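Local coordinates for glycosyl hydrolase family 2, TIM barrel domain protein (Parabacteroides merdae ATCC 43184, PDB 6DXU), which probably hydrolyses beta-glucuronides as a family 2 glycoside hydrolase of a human gut bacterium, at residues V202-I207 / F299-R304; V224-Y229 / Q265-M270; D238-V243 / V251-L256; S242-D247 / T287-V292. All coordinates share one frame; numbering follows the deposited sequence.

Interaction 1. Residues V202-I207 / F299-R304; sequences VSFEQI and FTTEER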
# COMPACT_ATOMS: atom_id res chain seq x y z
N VAL D 202 -9.53 8.45 34.76
CA VAL D 202 -10.60 9.18 34.10
C VAL D 202 -10.22 10.65 34.07
O VAL D 202 -9.98 11.24 35.13
CB VAL D 202 -11.96 8.99 34.79
CG1 VAL D 202 -13.04 9.73 34.01
CG2 VAL D 202 -12.30 7.52 34.92
N SER D 203 -10.21 11.24 32.88
CA SER D 203 -9.88 12.65 32.75
C SER D 203 -10.76 13.25 31.65
O SER D 203 -11.66 12.59 31.12
CB SER D 203 -8.39 12.86 32.46
OG SER D 203 -8.00 12.17 31.29
N PHE D 204 -10.51 14.51 31.34
CA PHE D 204 -11.27 15.24 30.33
C PHE D 204 -10.42 15.34 29.07
O PHE D 204 -9.30 15.86 29.10
CB PHE D 204 -11.65 16.63 30.84
CG PHE D 204 -12.48 16.61 32.10
CD1 PHE D 204 -11.93 16.98 33.32
CD2 PHE D 204 -13.81 16.23 32.07
CE1 PHE D 204 -12.69 16.96 34.49
CE2 PHE D 204 -14.57 16.21 33.22
CZ PHE D 204 -14.01 16.57 34.43
N GLU D 205 -10.97 14.85 27.95
CA GLU D 205 -10.33 14.99 26.65
C GLU D 205 -10.59 16.35 26.03
O GLU D 205 -9.71 16.93 25.40
CB GLU D 205 -10.83 13.88 25.71
CG GLU D 205 -10.25 13.95 24.32
CD GLU D 205 -10.58 12.72 23.48
OE1 GLU D 205 -11.53 11.99 23.84
OE2 GLU D 205 -9.90 12.49 22.46
N GLN D 206 -11.81 16.87 26.20
CA GLN D 206 -12.20 18.19 25.70
C GLN D 206 -13.10 18.83 26.73
O GLN D 206 -13.93 18.15 27.34
CB GLN D 206 -13.00 18.09 24.38
CG GLN D 206 -12.38 17.40 23.17
CD GLN D 206 -11.34 18.24 22.47
OE1 GLN D 206 -11.23 19.45 22.73
NE2 GLN D 206 -10.59 17.63 21.55
N ILE D 207 -12.95 20.14 26.93
CA ILE D 207 -13.90 20.94 27.72
C ILE D 207 -14.32 22.11 26.85
O ILE D 207 -13.48 22.96 26.51
CB ILE D 207 -13.29 21.45 29.04
CG1 ILE D 207 -12.87 20.26 29.92
CG2 ILE D 207 -14.31 22.34 29.79
CD1 ILE D 207 -12.01 20.66 31.09
N PHE D 299 -9.68 14.36 40.47
CA PHE D 299 -8.94 15.05 39.42
C PHE D 299 -9.66 16.35 39.10
O PHE D 299 -10.83 16.33 38.71
CB PHE D 299 -8.84 14.18 38.17
CG PHE D 299 -8.12 14.85 37.03
CD1 PHE D 299 -6.75 14.94 37.02
CD2 PHE D 299 -8.84 15.41 35.98
CE1 PHE D 299 -6.09 15.56 35.97
CE2 PHE D 299 -8.19 16.03 34.94
CZ PHE D 299 -6.81 16.10 34.94
N THR D 300 -8.95 17.46 39.25
CA THR D 300 -9.52 18.78 39.05
C THR D 300 -8.75 19.51 37.96
O THR D 300 -7.51 19.49 37.94
CB THR D 300 -9.48 19.62 40.32
OG1 THR D 300 -10.27 18.99 41.33
CG2 THR D 300 -10.03 21.01 40.05
N THR D 301 -9.49 20.17 37.07
CA THR D 301 -8.87 21.07 36.12
C THR D 301 -9.78 22.27 35.96
O THR D 301 -10.95 22.25 36.36
CB THR D 301 -8.61 20.36 34.77
OG1 THR D 301 -7.86 21.23 33.91
CG2 THR D 301 -9.91 19.94 34.08
N GLU D 302 -9.25 23.34 35.37
CA GLU D 302 -10.08 24.51 35.21
C GLU D 302 -9.89 25.09 33.82
O GLU D 302 -8.90 24.83 33.14
CB GLU D 302 -9.81 25.58 36.28
CG GLU D 302 -8.40 26.08 36.34
CD GLU D 302 -8.24 27.18 37.39
OE1 GLU D 302 -8.45 26.91 38.59
OE2 GLU D 302 -7.93 28.33 37.00
N GLU D 303 -10.89 25.85 33.40
CA GLU D 303 -10.92 26.47 32.09
C GLU D 303 -11.61 27.81 32.26
O GLU D 303 -12.61 27.92 32.96
CB GLU D 303 -11.67 25.58 31.08
CG GLU D 303 -11.69 26.14 29.68
CD GLU D 303 -10.46 25.73 28.88
OE1 GLU D 303 -9.57 25.04 29.44
OE2 GLU D 303 -10.38 26.11 27.69
N ARG D 304 -11.06 28.83 31.61
CA ARG D 304 -11.56 30.19 31.72
C ARG D 304 -12.39 30.55 30.50
O ARG D 304 -12.25 29.96 29.42
CB ARG D 304 -10.39 31.17 31.88
CG ARG D 304 -9.59 30.95 33.16
CD ARG D 304 -8.51 32.01 33.33
NE ARG D 304 -7.75 32.23 32.10
CZ ARG D 304 -6.74 33.09 31.98
NH1 ARG D 304 -6.38 33.82 33.03
NH2 ARG D 304 -6.11 33.23 30.83
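F299 and T301 lean on S203, F204 and I207 through carbon atoms alone; no hydrogen bond crosses between the two segments, which run almost in the same direction, 7° apart end to end. F299 leads in. Its CB stands 4.4 Å from V202 O, and CG lies opposite the backbone N (chi1 178°), which extends the ring toward the other strand. At the far side of that ring CE2 comes 4.0 Å from S203 CB. The same CE2 lies 4.2 Å from F204 CD1, which arrives at the edge of the F299 ring, near its plane, as the two side chains slide past each other in opposite senses. F204 CD1 also meets T301 CG2 at 3.7 Å. That methyl then touches I207 CD1, again at 3.7 Å, the two side chains reaching tip to tip. T301 OG1 turns to another partner, the carbonyl of P26, while E303 OE2 and I207 O both accept from N418 ND2. Past F204 the chain turns a corner at E205, with a classic beta bulge in which E205 and Q206 both face S227. Side chains meshing between edge strands of two facing sheets are typical of the immunoglobulin-like beta sandwich of family 2 glycoside hydrolases.

Interaction 2. Residues V224-Y229 / Q265-M270; sequences VKTSFY and QLLAKM. With BCN (bicine), chain M.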
# COMPACT_ATOMS: atom_id res chain seq x y z
N VAL D 224 -21.76 23.82 29.67
CA VAL D 224 -20.49 23.17 29.93
C VAL D 224 -20.58 21.78 29.30
O VAL D 224 -21.34 20.93 29.78
CB VAL D 224 -20.18 23.07 31.43
CG1 VAL D 224 -18.88 22.33 31.65
CG2 VAL D 224 -20.14 24.48 32.08
N LYS D 225 -19.82 21.56 28.23
CA LYS D 225 -19.80 20.27 27.56
C LYS D 225 -18.40 19.69 27.63
O LYS D 225 -17.39 20.40 27.59
CB LYS D 225 -20.24 20.40 26.09
CG LYS D 225 -21.70 20.81 25.92
CD LYS D 225 -22.02 21.14 24.46
CE LYS D 225 -23.49 21.52 24.29
NZ LYS D 225 -23.77 22.00 22.91
N THR D 226 -18.34 18.37 27.75
CA THR D 226 -17.05 17.72 27.90
C THR D 226 -17.05 16.39 27.17
O THR D 226 -18.11 15.80 26.91
CB THR D 226 -16.69 17.54 29.37
OG1 THR D 226 -15.32 17.13 29.48
CG2 THR D 226 -17.57 16.49 30.02
N SER D 227 -15.85 15.95 26.81
CA SER D 227 -15.59 14.60 26.33
C SER D 227 -14.64 13.93 27.31
O SER D 227 -13.60 14.50 27.64
CB SER D 227 -14.97 14.61 24.92
OG SER D 227 -15.86 15.18 23.98
N PHE D 228 -15.00 12.75 27.79
CA PHE D 228 -14.16 12.06 28.76
C PHE D 228 -13.10 11.22 28.07
O PHE D 228 -13.32 10.66 26.99
CB PHE D 228 -15.00 11.15 29.66
CG PHE D 228 -15.79 11.91 30.68
CD1 PHE D 228 -15.23 12.24 31.90
CD2 PHE D 228 -17.09 12.30 30.41
CE1 PHE D 228 -15.95 12.94 32.84
CE2 PHE D 228 -17.82 13.01 31.34
CZ PHE D 228 -17.24 13.33 32.56
N TYR D 229 -11.94 11.11 28.72
CA TYR D 229 -10.91 10.16 28.35
C TYR D 229 -10.93 9.07 29.41
O TYR D 229 -10.65 9.33 30.58
CB TYR D 229 -9.54 10.83 28.24
CG TYR D 229 -8.51 9.92 27.63
CD1 TYR D 229 -8.75 9.28 26.41
CD2 TYR D 229 -7.30 9.68 28.26
CE1 TYR D 229 -7.80 8.43 25.84
CE2 TYR D 229 -6.34 8.85 27.70
CZ TYR D 229 -6.60 8.22 26.49
OH TYR D 229 -5.66 7.37 25.93
N GLN D 265 -20.55 14.34 27.35
CA GLN D 265 -21.57 14.60 28.35
C GLN D 265 -21.79 16.10 28.47
O GLN D 265 -20.82 16.86 28.53
CB GLN D 265 -21.23 14.02 29.73
CG GLN D 265 -21.08 12.50 29.78
CD GLN D 265 -22.41 11.76 29.69
OE1 GLN D 265 -23.47 12.36 29.48
NE2 GLN D 265 -22.36 10.43 29.83
N LEU D 266 -23.05 16.51 28.49
CA LEU D 266 -23.40 17.87 28.89
C LEU D 266 -23.48 17.92 30.41
O LEU D 266 -24.28 17.20 31.01
CB LEU D 266 -24.73 18.29 28.26
CG LEU D 266 -25.36 19.62 28.70
CD1 LEU D 266 -24.47 20.81 28.39
CD2 LEU D 266 -26.71 19.77 28.04
N LEU D 267 -22.62 18.72 31.03
CA LEU D 267 -22.48 18.70 32.48
C LEU D 267 -23.34 19.75 33.16
O LEU D 267 -23.80 19.52 34.28
CB LEU D 267 -21.02 18.93 32.89
CG LEU D 267 -19.99 17.92 32.38
CD1 LEU D 267 -18.63 18.27 32.91
CD2 LEU D 267 -20.36 16.50 32.80
N ALA D 268 -23.56 20.89 32.52
CA ALA D 268 -24.28 21.97 33.19
C ALA D 268 -24.79 22.96 32.16
O ALA D 268 -24.18 23.16 31.10
CB ALA D 268 -23.39 22.67 34.22
N LYS D 269 -25.93 23.56 32.47
CA LYS D 269 -26.45 24.67 31.71
C LYS D 269 -26.92 25.68 32.74
O LYS D 269 -27.67 25.32 33.65
CB LYS D 269 -27.61 24.26 30.80
CG LYS D 269 -28.26 25.42 30.05
N MET D 270 -26.44 26.91 32.64
CA MET D 270 -26.72 27.86 33.70
C MET D 270 -26.88 29.25 33.13
O MET D 270 -26.34 29.58 32.06
CB MET D 270 -25.64 27.88 34.76
CG MET D 270 -24.40 28.55 34.30
SD MET D 270 -23.14 28.19 35.47
CE MET D 270 -22.77 29.83 36.10
N1 BCN M . -26.88 30.54 38.46
C1 BCN M . -27.16 29.66 37.33
C2 BCN M . -28.53 28.98 37.37
O21 BCN M . -29.22 28.98 38.42
O22 BCN M . -28.94 28.39 36.33
C3 BCN M . -25.74 31.37 38.08
C4 BCN M . -25.59 32.59 39.00
O4 BCN M . -26.55 33.56 38.68
C5 BCN M . -26.44 29.69 39.56
C6 BCN M . -27.15 30.02 40.86
O6 BCN M . -26.45 29.40 41.91
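V224 and T226 hold the 265-270 strand by four backbone hydrogen bonds. V224 N gives to A268 O over 2.9 Å in a nearly straight bond (174°), and V224 O takes L267 N at 2.8 Å. T226 N reaches Q265 O at 3.0 Å, and Q265 N returns a bond to T226 O at 2.9 Å. Because L267 and A268 both face V224, the register slips by one residue: a classic beta bulge. Apolar contacts flank the ladder. L267 CD1 sits 3.6 Å from T226 CG2, and the leucine goes on to V239, V241 and L290 of the facing sheet. Replacing L267 by an alanine would probably take the leucine branch from beside the T226 methyl and open a gap toward those three residues. Q265 approaches F228 at the ring edge, its CG 3.6 Å from F228 CE2; a bend at chi2 (-73°) turns the amide aside, 70° from the ring plane, and NE2 bonds to L260 O. Beyond the ring, F228 meets F204. Beside K225, L266 CD1 lies 3.7 Å from K225 CG, while the extended lysine continues to a salt bridge with E210. At the far end M270 CB comes 3.5 Å from C1 of the bound bicine. Antiparallel pairing with one bulge, one side of it turned inward on a second sheet, is characteristic of the beta sandwich in this family 2 domain.

Interaction 3. Residues D238-V243 / V251-L256; sequences DVTVSV and VFSKTL. With BCN (bicine), chain M.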
# COMPACT_ATOMS: atom_id res chain seq x y z
N ASP D 238 -18.31 10.70 40.00
CA ASP D 238 -18.98 11.89 40.50
C ASP D 238 -18.26 13.10 39.91
O ASP D 238 -17.05 13.26 40.10
CB ASP D 238 -18.97 11.93 42.03
CG ASP D 238 -19.91 10.90 42.65
OD1 ASP D 238 -20.67 10.25 41.90
OD2 ASP D 238 -19.87 10.74 43.88
N VAL D 239 -19.00 13.95 39.20
CA VAL D 239 -18.43 15.10 38.52
C VAL D 239 -19.02 16.37 39.12
O VAL D 239 -20.24 16.52 39.17
CB VAL D 239 -18.68 15.03 37.00
CG1 VAL D 239 -18.15 16.29 36.33
CG2 VAL D 239 -18.01 13.79 36.42
N THR D 240 -18.14 17.26 39.57
CA THR D 240 -18.54 18.57 40.10
C THR D 240 -18.19 19.66 39.10
O THR D 240 -17.08 19.67 38.55
CB THR D 240 -17.87 18.85 41.44
OG1 THR D 240 -18.22 17.82 42.37
CG2 THR D 240 -18.32 20.22 42.01
N VAL D 241 -19.15 20.54 38.82
CA VAL D 241 -18.95 21.71 37.98
C VAL D 241 -19.13 22.93 38.88
O VAL D 241 -20.18 23.09 39.50
CB VAL D 241 -19.94 21.75 36.81
CG1 VAL D 241 -19.68 22.96 35.92
CG2 VAL D 241 -19.89 20.45 36.01
N SER D 242 -18.10 23.77 38.96
CA SER D 242 -18.18 25.01 39.73
C SER D 242 -17.72 26.17 38.86
O SER D 242 -16.75 26.04 38.10
CB SER D 242 -17.33 24.94 41.00
OG SER D 242 -17.77 23.88 41.84
N VAL D 243 -18.40 27.30 38.98
CA VAL D 243 -18.06 28.51 38.23
C VAL D 243 -17.74 29.64 39.20
O VAL D 243 -18.52 29.91 40.12
CB VAL D 243 -19.20 28.90 37.27
CG1 VAL D 243 -18.87 30.19 36.56
CG2 VAL D 243 -19.43 27.78 36.28
N VAL D 251 -20.06 31.28 41.99
CA VAL D 251 -21.43 31.67 41.64
C VAL D 251 -22.31 30.49 41.27
O VAL D 251 -23.53 30.67 41.14
CB VAL D 251 -21.44 32.71 40.49
CG1 VAL D 251 -20.54 33.87 40.84
CG2 VAL D 251 -20.99 32.06 39.20
N PHE D 252 -21.74 29.30 41.10
CA PHE D 252 -22.50 28.13 40.70
C PHE D 252 -21.70 26.90 41.07
O PHE D 252 -20.48 26.87 40.90
CB PHE D 252 -22.81 28.16 39.20
CG PHE D 252 -23.47 26.92 38.67
CD1 PHE D 252 -24.84 26.84 38.56
CD2 PHE D 252 -22.71 25.83 38.26
CE1 PHE D 252 -25.46 25.70 38.07
CE2 PHE D 252 -23.32 24.68 37.77
CZ PHE D 252 -24.70 24.62 37.67
N SER D 253 -22.39 25.89 41.59
CA SER D 253 -21.75 24.62 41.86
C SER D 253 -22.81 23.53 41.81
O SER D 253 -23.90 23.68 42.37
CB SER D 253 -21.04 24.63 43.21
OG SER D 253 -20.10 23.58 43.30
N LYS D 254 -22.49 22.44 41.12
CA LYS D 254 -23.41 21.32 41.00
C LYS D 254 -22.57 20.06 40.88
O LYS D 254 -21.54 20.06 40.20
CB LYS D 254 -24.34 21.47 39.80
CG LYS D 254 -25.18 20.22 39.52
CD LYS D 254 -26.17 20.38 38.37
CE LYS D 254 -25.47 20.52 37.03
NZ LYS D 254 -26.31 19.99 35.91
N THR D 255 -22.97 19.02 41.60
CA THR D 255 -22.33 17.72 41.49
C THR D 255 -23.28 16.73 40.84
O THR D 255 -24.42 16.56 41.29
CB THR D 255 -21.90 17.23 42.87
OG1 THR D 255 -20.90 18.12 43.39
CG2 THR D 255 -21.31 15.83 42.77
N LEU D 256 -22.82 16.07 39.79
CA LEU D 256 -23.58 15.02 39.12
C LEU D 256 -23.04 13.69 39.65
O LEU D 256 -21.89 13.34 39.40
CB LEU D 256 -23.44 15.11 37.61
CG LEU D 256 -23.92 16.38 36.90
CD1 LEU D 256 -22.84 17.42 36.82
CD2 LEU D 256 -24.41 16.03 35.51
N1 BCN M . -26.88 30.54 38.46
C1 BCN M . -27.16 29.66 37.33
C2 BCN M . -28.53 28.98 37.37
O21 BCN M . -29.22 28.98 38.42
O22 BCN M . -28.94 28.39 36.33
C3 BCN M . -25.74 31.37 38.08
C4 BCN M . -25.59 32.59 39.00
O4 BCN M . -26.55 33.56 38.68
C5 BCN M . -26.44 29.69 39.56
C6 BCN M . -27.15 30.02 40.86
O6 BCN M . -26.45 29.40 41.91
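The beta hairpin of strands 237-244 and 250-259 pairs T240 with T255 and S242 with S253, and on this side hydroxyls do the joining. T240 OG1 lies 2.9 Å from T255 OG1, each OG1 placed opposite its own carbonyl carbon (chi1 -58° and -64°); the S242 OG to S253 OG bond is 2.8 Å long. Between them the backbones exchange bonds, such as V241 N to K254 O at 2.8 Å and K254 N to V241 O, at 2.9 Å. The valines V239, V241 and V243 alternate with these hydroxyls and face inward, where V239 and V241 cover L267 of the other sheet in the immunoglobulin-like sandwich; strand 250-259 is the outermost of its own sheet. L256 CD1 approaches V241 CG2 from the same side, and K254 NZ crosses to L267 O. Near the turn V251 and F252 both face V243 in a classic bulge: V251 N binds V243 O at 2.8 Å, whereas the F252 N to V243 O bond, 3.4 Å, is weak. V251 CG2 packs 3.9 Å from V243 CG1. F252 presents its ring edge to bicine, with CD1 3.4 Å from ligand C5 and that carbon in the ring plane, and bicine O6 adds a weak bond to V251 O.

Interaction 4. Residues S242-D247 / T287-V292; sequences SVYDVD and TCELTV
Y244, E289 and T287 give up the most surface here, and the first two meet through a hydroxyl. Y244 OH donates to E289 OE1 at 2.7 Å, arriving on the syn side and 35° out of the carboxylate plane. Ring and carboxylate stand almost at right angles, 87° apart. Lower down, E289 CB lies in the plane of the ring at its edge, 3.8 Å from Y244 CE2. The extended glutamate chain carries OE1 up to the phenol. OE1 is gripped a second time by a water that donates over 2.8 Å, and the same water is bonded to S242 OG. T287 answers Y244 through the backbone: Y244 N gives to T287 O at 2.8 Å and T287 N gives to Y244 O at 3.0 Å. Its OG1 donates to another water, 2.8 Å away, which in turn donates a hydrogen bond to D245 O and so ties the start of the loop to the strand. The ladder continues with E289 N bonded to S242 O at 2.7 Å. A phenylalanine in place of Y244 would keep the ring edge but is likely to cost E289 OE1 one of its two donors and leave the carboxylate more able to turn. Two donors on one oxygen would tend to stabilise the ionised form of E289 and to fix its orientation over the strand pair.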
# COMPACT_ATOMS: atom_id res chain seq x y z
N SER D 242 -18.10 23.77 38.96
CA SER D 242 -18.18 25.01 39.73
C SER D 242 -17.72 26.17 38.86
O SER D 242 -16.75 26.04 38.10
CB SER D 242 -17.33 24.94 41.00
OG SER D 242 -17.77 23.88 41.84
N VAL D 243 -18.40 27.30 38.98
CA VAL D 243 -18.06 28.51 38.23
C VAL D 243 -17.74 29.64 39.20
O VAL D 243 -18.52 29.91 40.12
CB VAL D 243 -19.20 28.90 37.27
CG1 VAL D 243 -18.87 30.19 36.56
CG2 VAL D 243 -19.43 27.78 36.28
N TYR D 244 -16.60 30.28 38.99
CA TYR D 244 -16.17 31.39 39.83
C TYR D 244 -16.16 32.66 39.00
O TYR D 244 -15.89 32.64 37.79
CB TYR D 244 -14.79 31.15 40.41
CG TYR D 244 -14.66 29.90 41.24
CD1 TYR D 244 -14.77 29.94 42.63
CD2 TYR D 244 -14.39 28.67 40.64
CE1 TYR D 244 -14.64 28.79 43.39
CE2 TYR D 244 -14.25 27.53 41.39
CZ TYR D 244 -14.37 27.59 42.76
OH TYR D 244 -14.23 26.43 43.49
N ASP D 245 -16.46 33.78 39.66
CA ASP D 245 -16.53 35.05 38.97
C ASP D 245 -15.14 35.68 38.88
O ASP D 245 -14.14 35.09 39.30
CB ASP D 245 -17.56 35.96 39.65
CG ASP D 245 -17.13 36.43 41.05
OD1 ASP D 245 -15.97 36.20 41.48
OD2 ASP D 245 -17.99 37.04 41.73
N VAL D 246 -15.08 36.91 38.37
CA VAL D 246 -13.81 37.58 38.12
C VAL D 246 -13.01 37.79 39.41
O VAL D 246 -11.79 37.95 39.36
CB VAL D 246 -14.09 38.90 37.38
CG1 VAL D 246 -15.10 38.65 36.28
CG2 VAL D 246 -14.60 39.97 38.34
N ASP D 247 -13.68 37.82 40.56
CA ASP D 247 -13.01 37.91 41.85
C ASP D 247 -12.71 36.54 42.44
O ASP D 247 -12.31 36.45 43.60
CB ASP D 247 -13.87 38.73 42.82
CG ASP D 247 -14.07 40.16 42.35
OD1 ASP D 247 -13.09 40.76 41.84
OD2 ASP D 247 -15.20 40.68 42.48
N THR D 287 -14.15 31.52 35.64
CA THR D 287 -13.40 30.27 35.67
C THR D 287 -14.37 29.12 35.88
O THR D 287 -15.17 29.14 36.82
CB THR D 287 -12.36 30.27 36.78
OG1 THR D 287 -11.48 31.40 36.61
CG2 THR D 287 -11.53 28.99 36.69
N CYS D 288 -14.27 28.10 35.04
CA CYS D 288 -15.05 26.89 35.24
C CYS D 288 -14.10 25.82 35.76
O CYS D 288 -13.07 25.53 35.13
CB CYS D 288 -15.75 26.47 33.95
SG CYS D 288 -16.74 24.94 34.09
N GLU D 289 -14.41 25.26 36.92
CA GLU D 289 -13.58 24.26 37.58
C GLU D 289 -14.33 22.93 37.55
O GLU D 289 -15.44 22.84 38.07
CB GLU D 289 -13.26 24.69 39.01
CG GLU D 289 -12.49 23.69 39.85
CD GLU D 289 -12.29 24.19 41.28
OE1 GLU D 289 -13.30 24.35 42.01
OE2 GLU D 289 -11.13 24.44 41.65
N LEU D 290 -13.72 21.90 36.95
CA LEU D 290 -14.35 20.59 36.80
C LEU D 290 -13.56 19.57 37.59
O LEU D 290 -12.33 19.51 37.49
CB LEU D 290 -14.42 20.16 35.33
CG LEU D 290 -15.16 21.07 34.36
CD1 LEU D 290 -15.33 20.40 32.99
CD2 LEU D 290 -16.50 21.44 34.93
N THR D 291 -14.27 18.74 38.36
CA THR D 291 -13.67 17.68 39.16
C THR D 291 -14.31 16.35 38.81
O THR D 291 -15.54 16.26 38.73
CB THR D 291 -13.83 17.96 40.65
OG1 THR D 291 -13.14 19.17 40.98
CG2 THR D 291 -13.26 16.83 41.49
N VAL D 292 -13.50 15.33 38.57
CA VAL D 292 -14.04 13.99 38.34
C VAL D 292 -13.47 13.07 39.41
O VAL D 292 -12.25 12.90 39.52
CB VAL D 292 -13.76 13.49 36.91
CG1 VAL D 292 -12.33 13.71 36.52
CG2 VAL D 292 -14.18 12.03 36.77
O HOH W 1 -15.54 22.72 42.50
O HOH W 2 -12.34 33.91 37.55

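All four interactions lie in one beta-rich domain, their centres 8 to 13 Å apart. Strands 203-213, 219-229 and 263-273 form one sheet; strands 250-259, 237-244, 286-294 and 297-305, in that order across it, form the other. Interactions 3 and 4 pair neighbours in the second sheet and share S242 and V243 on strand 237-244, interaction 2 pairs neighbours in the first, and interaction 1 bridges the two. Along the chain interaction 1 encloses the rest, interaction 3 nests inside interaction 2, and interactions 2 and 4 alternate. The interleaving means that both sheets are built from one alternating run of chain. Interactions 2 and 3 both reach the same bicine, where M270 rests on F252.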